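Local coordinates for protein argonaute (Methanocaldococcus jannaschii, PDB 5G5S) that uses short single-stranded DNA guides to bind and slice complementary single-stranded DNA, and may defend its host against invading genetic elements, at residues K165-W168 against D169-R173. Numbering follows the deposited sequence.
Sequences KHLW and DFVNR
The backbone of Arg173, at CA and C, lies over one face of the Trp168 indole just where a Schellman motif ends the short helix 167-170 of the PAZ domain, a worked example of a helix end where side chains add to the backbone bonds. Asn172, with positive phi, is the C-prime residue: Arg173 N reaches back to Trp168 O (3.1 Å), while Asn172 N makes a weak hydrogen bond to Asp169 O.

That turn brings Arg173 CA above the six-membered ring in a CH-pi contact, 3.5 Å from its centroid and almost on the ring normal. From there the arginine can be followed outward. CB sits near Trp168 CE2 and CZ2; CG, anti to the carbonyl carbon (chi1 -64°), passes 3.4 Å from Trp168 NE1; CD stays beside the same nitrogen; and the extended chain delivers NE to Asp169 OD1 in a salt bridge of 3.0 Å, entering from above the carboxylate plane. The guanidinium plane is turned 20° from the indole.

At the other helix end, His166 is the N-cap, and its carbonyl oxygen accepts a hydrogen bond from Phe170 N. Leu167 CD1 meets Val171 CG1; both residues touch Leu178 of helix 175-179, and Leu167 also meets Leu257, joining this turn to strand 255-260 of the antiparallel sheet. Asp169 OD1 ties both ends together, since His166 NE2 adds a weak, bent hydrogen bond to it (2.9 Å).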
loop_
_atom_site.group_PDB
_atom_site.type_symbol
_atom_site.label_atom_id
_atom_site.label_comp_id
_atom_site.label_asym_id
_atom_site.label_seq_id
_atom_site.Cartn_x
_atom_site.Cartn_y
_atom_site.Cartn_z
ATOM N N LYS A 165 -13.653 14.633 -16.200
ATOM C CA LYS A 165 -14.302 13.697 -17.123
ATOM C C LYS A 165 -14.630 12.480 -16.254
ATOM O O LYS A 165 -13.752 12.007 -15.524
ATOM C CB LYS A 165 -13.337 13.296 -18.267
ATOM C CG LYS A 165 -13.969 12.406 -19.345
ATOM C CD LYS A 165 -12.924 11.647 -20.160
ATOM C CE LYS A 165 -12.411 12.411 -21.358
ATOM N NZ LYS A 165 -11.313 11.682 -22.044
ATOM N N HIS A 166 -15.890 12.010 -16.284
ATOM C CA HIS A 166 -16.327 10.878 -15.462
ATOM C C HIS A 166 -15.591 9.557 -15.725
ATOM O O HIS A 166 -14.999 9.368 -16.788
ATOM C CB HIS A 166 -17.828 10.690 -15.559
ATOM C CG HIS A 166 -18.259 10.199 -16.893
ATOM N ND1 HIS A 166 -18.666 11.075 -17.878
ATOM C CD2 HIS A 166 -18.304 8.938 -17.377
ATOM C CE1 HIS A 166 -18.997 10.322 -18.909
ATOM N NE2 HIS A 166 -18.775 9.028 -18.661
ATOM N N LEU A 167 -15.675 8.640 -14.754
ATOM C CA LEU A 167 -15.018 7.339 -14.759
ATOM C C LEU A 167 -15.248 6.446 -16.000
ATOM O O LEU A 167 -14.267 5.909 -16.516
ATOM C CB LEU A 167 -15.241 6.619 -13.410
ATOM C CG LEU A 167 -14.573 5.271 -13.142
ATOM C CD1 LEU A 167 -13.067 5.329 -13.323
ATOM C CD2 LEU A 167 -14.910 4.789 -11.748
ATOM N N TRP A 168 -16.497 6.340 -16.510
ATOM C CA TRP A 168 -16.812 5.528 -17.702
ATOM C C TRP A 168 -16.198 6.042 -19.014
ATOM O O TRP A 168 -15.621 5.238 -19.756
ATOM C CB TRP A 168 -18.321 5.248 -17.830
ATOM C CG TRP A 168 -18.726 4.304 -18.937
ATOM C CD1 TRP A 168 -19.690 4.519 -19.880
ATOM C CD2 TRP A 168 -18.178 3.001 -19.216
ATOM N NE1 TRP A 168 -19.790 3.430 -20.715
ATOM C CE2 TRP A 168 -18.876 2.483 -20.330
ATOM C CE3 TRP A 168 -17.173 2.213 -18.623
ATOM C CZ2 TRP A 168 -18.604 1.211 -20.862
ATOM C CZ3 TRP A 168 -16.874 0.976 -19.177
ATOM C CH2 TRP A 168 -17.597 0.477 -20.271
ATOM N N ASP A 169 -16.306 7.363 -19.303
ATOM C CA ASP A 169 -15.717 7.953 -20.518
ATOM C C ASP A 169 -14.212 7.980 -20.403
ATOM O O ASP A 169 -13.514 7.797 -21.406
ATOM C CB ASP A 169 -16.220 9.389 -20.780
ATOM C CG ASP A 169 -17.494 9.512 -21.604
ATOM O OD1 ASP A 169 -18.374 8.623 -21.481
ATOM O OD2 ASP A 169 -17.669 10.559 -22.273
ATOM N N PHE A 170 -13.709 8.208 -19.172
ATOM C CA PHE A 170 -12.287 8.260 -18.885
ATOM C C PHE A 170 -11.618 6.938 -19.247
ATOM O O PHE A 170 -10.548 6.945 -19.869
ATOM C CB PHE A 170 -12.044 8.661 -17.417
ATOM C CG PHE A 170 -10.587 8.794 -17.067
ATOM C CD1 PHE A 170 -9.874 9.937 -17.413
ATOM C CD2 PHE A 170 -9.906 7.751 -16.456
ATOM C CE1 PHE A 170 -8.514 10.048 -17.116
ATOM C CE2 PHE A 170 -8.547 7.861 -16.171
ATOM C CZ PHE A 170 -7.862 9.015 -16.487
ATOM N N VAL A 171 -12.272 5.806 -18.896
ATOM C CA VAL A 171 -11.771 4.449 -19.175
ATOM C C VAL A 171 -12.114 3.975 -20.613
ATOM O O VAL A 171 -12.203 2.773 -20.874
ATOM C CB VAL A 171 -12.101 3.414 -18.053
ATOM C CG1 VAL A 171 -11.497 3.840 -16.719
ATOM C CG2 VAL A 171 -13.604 3.155 -17.914
ATOM N N ASN A 172 -12.290 4.951 -21.543
ATOM C CA ASN A 172 -12.602 4.791 -22.971
ATOM C C ASN A 172 -13.750 3.813 -23.242
ATOM O O ASN A 172 -13.724 3.074 -24.228
ATOM C CB ASN A 172 -11.330 4.448 -23.773
ATOM C CG ASN A 172 -10.342 5.594 -23.876
ATOM O OD1 ASN A 172 -10.665 6.706 -24.343
ATOM N ND2 ASN A 172 -9.105 5.334 -23.467
ATOM N N ARG A 173 -14.765 3.826 -22.356
ATOM C CA ARG A 173 -15.937 2.959 -22.391
ATOM C C ARG A 173 -15.588 1.462 -22.593
ATOM O O ARG A 173 -16.215 0.771 -23.404
ATOM C CB ARG A 173 -17.013 3.489 -23.356
ATOM C CG ARG A 173 -17.586 4.841 -22.929
ATOM C CD ARG A 173 -18.847 5.199 -23.679
ATOM N NE ARG A 173 -19.548 6.323 -23.055
ATOM C CZ ARG A 173 -20.767 6.733 -23.397
ATOM N NH1 ARG A 173 -21.437 6.117 -24.365
ATOM N NH2 ARG A 173 -21.327 7.758 -22.770
#